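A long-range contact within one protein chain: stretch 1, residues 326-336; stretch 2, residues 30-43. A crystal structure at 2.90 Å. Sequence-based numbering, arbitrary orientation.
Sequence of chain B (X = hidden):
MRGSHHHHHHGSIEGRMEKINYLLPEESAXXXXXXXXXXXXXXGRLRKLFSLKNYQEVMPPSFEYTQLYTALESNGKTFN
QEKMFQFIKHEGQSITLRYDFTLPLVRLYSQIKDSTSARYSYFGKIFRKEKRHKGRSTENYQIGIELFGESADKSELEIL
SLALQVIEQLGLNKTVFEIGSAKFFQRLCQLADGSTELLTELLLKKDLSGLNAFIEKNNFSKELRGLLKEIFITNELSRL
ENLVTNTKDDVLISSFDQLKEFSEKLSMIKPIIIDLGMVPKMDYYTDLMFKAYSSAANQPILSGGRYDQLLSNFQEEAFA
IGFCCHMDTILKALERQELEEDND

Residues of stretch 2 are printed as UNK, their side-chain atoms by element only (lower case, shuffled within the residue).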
# COMPACT_ATOMS: atom_id res chain seq x y z
N HIS B 326 -16.85 -25.53 -1.80
CA HIS B 326 -17.27 -24.20 -1.48
C HIS B 326 -18.15 -24.23 -0.25
O HIS B 326 -19.37 -24.21 -0.34
CB HIS B 326 -17.99 -23.62 -2.69
CG HIS B 326 -17.17 -23.68 -3.95
ND1 HIS B 326 -17.63 -24.28 -5.10
CD2 HIS B 326 -15.90 -23.29 -4.20
CE1 HIS B 326 -16.67 -24.26 -6.01
NE2 HIS B 326 -15.61 -23.67 -5.48
N MET B 327 -17.48 -24.29 0.90
CA MET B 327 -18.12 -24.37 2.22
C MET B 327 -19.14 -23.29 2.53
O MET B 327 -20.07 -23.51 3.27
CB MET B 327 -17.03 -24.38 3.29
CG MET B 327 -15.90 -25.37 3.06
SD MET B 327 -16.40 -27.12 2.95
CE MET B 327 -17.64 -27.28 4.27
N ASP B 328 -18.95 -22.10 1.98
CA ASP B 328 -19.90 -21.03 2.24
C ASP B 328 -21.21 -21.42 1.60
O ASP B 328 -22.28 -21.27 2.19
CB ASP B 328 -19.40 -19.70 1.68
CG ASP B 328 -18.11 -19.24 2.34
OD1 ASP B 328 -18.12 -18.90 3.56
OD2 ASP B 328 -17.08 -19.22 1.62
N THR B 329 -21.11 -21.91 0.37
CA THR B 329 -22.29 -22.33 -0.36
C THR B 329 -22.90 -23.56 0.32
O THR B 329 -24.12 -23.68 0.41
CB THR B 329 -21.93 -22.64 -1.82
OG1 THR B 329 -21.36 -21.47 -2.42
CG2 THR B 329 -23.19 -23.04 -2.60
N ILE B 330 -22.06 -24.44 0.83
CA ILE B 330 -22.55 -25.63 1.51
C ILE B 330 -23.28 -25.29 2.82
O ILE B 330 -24.38 -25.78 3.08
CB ILE B 330 -21.38 -26.63 1.77
CG1 ILE B 330 -20.75 -27.04 0.43
CG2 ILE B 330 -21.89 -27.87 2.51
CD1 ILE B 330 -19.52 -27.90 0.52
N LEU B 331 -22.70 -24.42 3.64
CA LEU B 331 -23.35 -24.06 4.89
C LEU B 331 -24.63 -23.28 4.63
O LEU B 331 -25.63 -23.42 5.32
CB LEU B 331 -22.40 -23.23 5.76
CG LEU B 331 -21.06 -23.86 6.16
CD1 LEU B 331 -20.26 -22.85 6.93
CD2 LEU B 331 -21.28 -25.11 6.98
N LYS B 332 -24.59 -22.43 3.61
CA LYS B 332 -25.76 -21.64 3.26
C LYS B 332 -26.87 -22.57 2.80
O LYS B 332 -28.05 -22.29 3.02
CB LYS B 332 -25.40 -20.68 2.14
CG LYS B 332 -26.52 -19.74 1.71
CD LYS B 332 -26.00 -18.76 0.66
CE LYS B 332 -24.81 -17.95 1.22
NZ LYS B 332 -23.76 -17.67 0.20
N ALA B 333 -26.49 -23.69 2.17
CA ALA B 333 -27.45 -24.67 1.67
C ALA B 333 -27.96 -25.55 2.80
O ALA B 333 -29.12 -25.95 2.80
CB ALA B 333 -26.81 -25.54 0.60
N LEU B 334 -27.10 -25.85 3.77
CA LEU B 334 -27.50 -26.67 4.90
C LEU B 334 -28.54 -25.92 5.71
O LEU B 334 -29.37 -26.53 6.37
CB LEU B 334 -26.31 -27.00 5.78
CG LEU B 334 -25.32 -28.01 5.22
CD1 LEU B 334 -24.04 -27.92 6.00
CD2 LEU B 334 -25.88 -29.41 5.29
N GLU B 335 -28.48 -24.60 5.69
CA GLU B 335 -29.45 -23.83 6.44
C GLU B 335 -30.78 -23.77 5.74
O GLU B 335 -31.81 -24.09 6.34
CB GLU B 335 -28.93 -22.43 6.69
CG GLU B 335 -27.96 -22.37 7.84
CD GLU B 335 -27.44 -20.98 8.07
OE1 GLU B 335 -28.26 -20.03 8.08
OE2 GLU B 335 -26.21 -20.84 8.24
N ARG B 336 -30.78 -23.38 4.47
CA ARG B 336 -32.03 -23.31 3.71
C ARG B 336 -32.70 -24.67 3.82
O ARG B 336 -33.90 -24.77 4.11
CB ARG B 336 -31.76 -22.98 2.24
CG ARG B 336 -31.26 -21.56 2.01
CD ARG B 336 -31.24 -21.23 0.52
NE ARG B 336 -32.58 -21.30 -0.07
CZ ARG B 336 -32.84 -21.24 -1.38
NH1 ARG B 336 -31.85 -21.10 -2.26
NH2 ARG B 336 -34.10 -21.31 -1.80
N UNK B 30 -19.22 -12.43 8.79
CA UNK B 30 -19.46 -12.75 10.20
C UNK B 30 -20.16 -14.16 10.33
O UNK B 30 -21.38 -14.23 10.13
c UNK B 30 -19.62 -11.04 12.10
o UNK B 30 -21.55 -9.65 12.21
c UNK B 30 -20.28 -11.64 10.87
o UNK B 30 -20.02 -9.38 13.76
c UNK B 30 -20.46 -9.94 12.74
N UNK B 31 -19.41 -15.26 10.65
CA UNK B 31 -19.95 -16.63 10.82
C UNK B 31 -20.58 -16.79 12.21
O UNK B 31 -20.02 -16.33 13.19
c UNK B 31 -18.86 -17.71 10.73
c UNK B 31 -18.54 -20.06 7.55
s UNK B 31 -17.72 -19.65 9.09
c UNK B 31 -18.28 -17.94 9.34
N UNK B 32 -21.75 -17.43 12.28
CA UNK B 32 -22.46 -17.58 13.54
C UNK B 32 -21.76 -18.67 14.34
O UNK B 32 -20.98 -19.43 13.78
c UNK B 32 -24.58 -17.00 12.34
c UNK B 32 -23.92 -17.98 13.30
o UNK B 32 -23.97 -19.30 12.74
N UNK B 33 -22.03 -18.75 15.64
CA UNK B 33 -21.39 -19.77 16.46
C UNK B 33 -21.71 -21.18 15.98
O UNK B 33 -20.84 -22.06 16.05
c UNK B 33 -21.49 -18.70 20.22
c UNK B 33 -19.72 -18.32 18.51
c UNK B 33 -21.22 -18.46 18.74
c UNK B 33 -21.78 -19.63 17.93
N UNK B 34 -22.93 -21.40 15.49
CA UNK B 34 -23.36 -22.72 14.98
C UNK B 34 -22.64 -23.03 13.68
O UNK B 34 -22.15 -24.14 13.46
n UNK B 34 -26.12 -20.96 15.69
c UNK B 34 -24.85 -22.74 14.68
c UNK B 34 -25.68 -22.22 15.81
o UNK B 34 -25.93 -22.93 16.79
N UNK B 35 -22.61 -22.04 12.79
CA UNK B 35 -21.96 -22.19 11.51
C UNK B 35 -20.54 -22.66 11.71
O UNK B 35 -20.04 -23.47 10.93
c UNK B 35 -23.34 -20.61 10.09
c UNK B 35 -23.35 -19.31 9.35
c UNK B 35 -22.00 -20.88 10.73
n UNK B 35 -23.52 -19.37 8.03
o UNK B 35 -23.20 -18.24 9.96
N UNK B 36 -19.87 -22.15 12.74
CA UNK B 36 -18.51 -22.58 12.98
C UNK B 36 -18.55 -24.04 13.42
O UNK B 36 -17.71 -24.84 13.01
c UNK B 36 -17.80 -21.72 14.04
c UNK B 36 -17.89 -20.27 13.66
c UNK B 36 -16.35 -22.11 14.13
N UNK B 37 -19.52 -24.42 14.24
CA UNK B 37 -19.61 -25.81 14.64
C UNK B 37 -19.74 -26.70 13.42
O UNK B 37 -18.96 -27.64 13.26
n UNK B 37 -19.89 -26.34 19.85
c UNK B 37 -21.52 -26.32 17.94
c UNK B 37 -20.48 -25.71 17.01
c UNK B 37 -21.25 -25.92 19.40
c UNK B 37 -20.78 -26.05 15.58
N UNK B 38 -20.71 -26.41 12.55
CA UNK B 38 -20.91 -27.21 11.34
C UNK B 38 -19.63 -27.30 10.54
O UNK B 38 -19.14 -28.39 10.25
o UNK B 38 -23.21 -26.49 11.10
c UNK B 38 -21.98 -26.60 10.43
N UNK B 39 -19.09 -26.14 10.19
CA UNK B 39 -17.87 -26.09 9.40
C UNK B 39 -16.82 -27.00 10.01
O UNK B 39 -16.22 -27.81 9.31
c UNK B 39 -17.34 -24.64 9.32
c UNK B 39 -16.34 -24.95 7.03
c UNK B 39 -16.21 -24.22 8.36
c UNK B 39 -14.86 -24.48 9.01
N UNK B 40 -16.62 -26.91 11.32
CA UNK B 40 -15.63 -27.75 11.97
C UNK B 40 -16.07 -29.22 12.01
O UNK B 40 -15.24 -30.12 12.03
c UNK B 40 -14.69 -25.83 13.41
c UNK B 40 -15.30 -27.24 13.37
c UNK B 40 -13.38 -25.68 12.63
c UNK B 40 -12.21 -23.67 11.77
n UNK B 40 -12.83 -24.32 12.75
n UNK B 40 -11.73 -22.45 11.96
n UNK B 40 -12.07 -24.25 10.59
N UNK B 41 -17.38 -29.47 12.02
CA UNK B 41 -17.87 -30.85 12.00
C UNK B 41 -17.43 -31.46 10.67
O UNK B 41 -16.64 -32.41 10.63
c UNK B 41 -21.48 -31.15 13.51
c UNK B 41 -19.98 -31.42 13.36
o UNK B 41 -21.92 -30.42 14.42
c UNK B 41 -19.40 -30.87 12.07
n UNK B 41 -22.28 -31.72 12.59
N UNK B 42 -17.94 -30.90 9.59
CA UNK B 42 -17.62 -31.35 8.25
C UNK B 42 -16.12 -31.53 8.07
O UNK B 42 -15.68 -32.52 7.49
c UNK B 42 -20.33 -29.36 6.43
c UNK B 42 -17.67 -30.72 5.84
c UNK B 42 -19.67 -30.37 7.29
c UNK B 42 -18.15 -30.36 7.22
N UNK B 43 -15.32 -30.60 8.57
CA UNK B 43 -13.87 -30.72 8.44
C UNK B 43 -13.38 -31.99 9.13
O UNK B 43 -12.54 -32.72 8.60
c UNK B 43 -12.14 -27.34 8.79
o UNK B 43 -11.79 -27.30 9.99
o UNK B 43 -11.59 -26.69 7.88
c UNK B 43 -13.14 -29.56 9.10
c UNK B 43 -13.29 -28.24 8.43

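Position 30 has three carbons, the third carrying two oxygens, and lies beyond reach of stretch 1; it is Glu 30. Position 31 is an unbranched chain of two carbons, a sulfur and a terminal carbon that touches Asp 328 and Leu 331, hence Met 31. Its CA-to-CB bond points sideways, but its end comes nearer, bringing CE 3.3 Å from CD1 of Leu 331. At position 32 one carbon carries an oxygen and a carbon, as in Thr 32, the residue right before the helix.

Position 33, four carbons forked at the second, is Leu 33, out of reach. Position 34 has two carbons, the second bearing one oxygen and one nitrogen: Asn 34, likewise remote. Position 35 has one carbon more before the same oxygen and nitrogen and touches Leu 331 and Glu 335, the former through its backbone O; it is Gln 35. Its N donates to OG1 of Thr 32 at 3.1 Å, a capping bond, and its OE1 accepts from N of Thr 32 at 2.9 Å. NE2 of Gln 35 lies 3.1 Å from OE2 of Glu 335, but the poor angle rules out a hydrogen bond.

Position 36, a carbon carrying two others, is Val 36, which points away from stretch 1. Position 37, four carbons in a row ending in nitrogen, is Lys 37, out of reach. Position 38 has one carbon and one oxygen; its CB packs 3.8 Å from CD2 of Leu 331, and it is Ser 38. Position 39 has four carbons forked at the second and touches Met 327 and Leu 331, the pattern of Leu 39, whose CD2 approaches CB of Met 327 at 3.8 Å.

Position 40, three carbons, a nitrogen and a carbon with two more nitrogens, is Arg 40, out of reach of stretch 1. Position 41, three carbons ending in an oxygen and a nitrogen, is Gln 41, also out of reach. Position 42 has four carbons forked at the first, one arm two carbons long, and they touch Met 327, Ile 330, Leu 331 and Leu 334: Ile 42. Its CG2 meets CE of Met 327 at 3.8 Å, and its CD1 meets CD1 of Leu 334 at 4.0 Å. Position 43, three carbons with two terminal oxygens, is Glu 43, whose OE1 forms a salt bridge with NH1 of Arg 40 at 3.1 Å.

The two helices cross at 116°, their axes approaching to 10.7 Å. Leu 331 is the knob, seated among Gln 35, Ser 38, Leu 39 and Ile 42, a hole made by successive turns of the helix. Met 327 and Leu 334 extend the apolar packing along stretch 1. With no hydrogen bond across the stretches, the contact rests chiefly on this apolar fit.

Stretch 2 30-43: EMTLNQVKSLRQIE
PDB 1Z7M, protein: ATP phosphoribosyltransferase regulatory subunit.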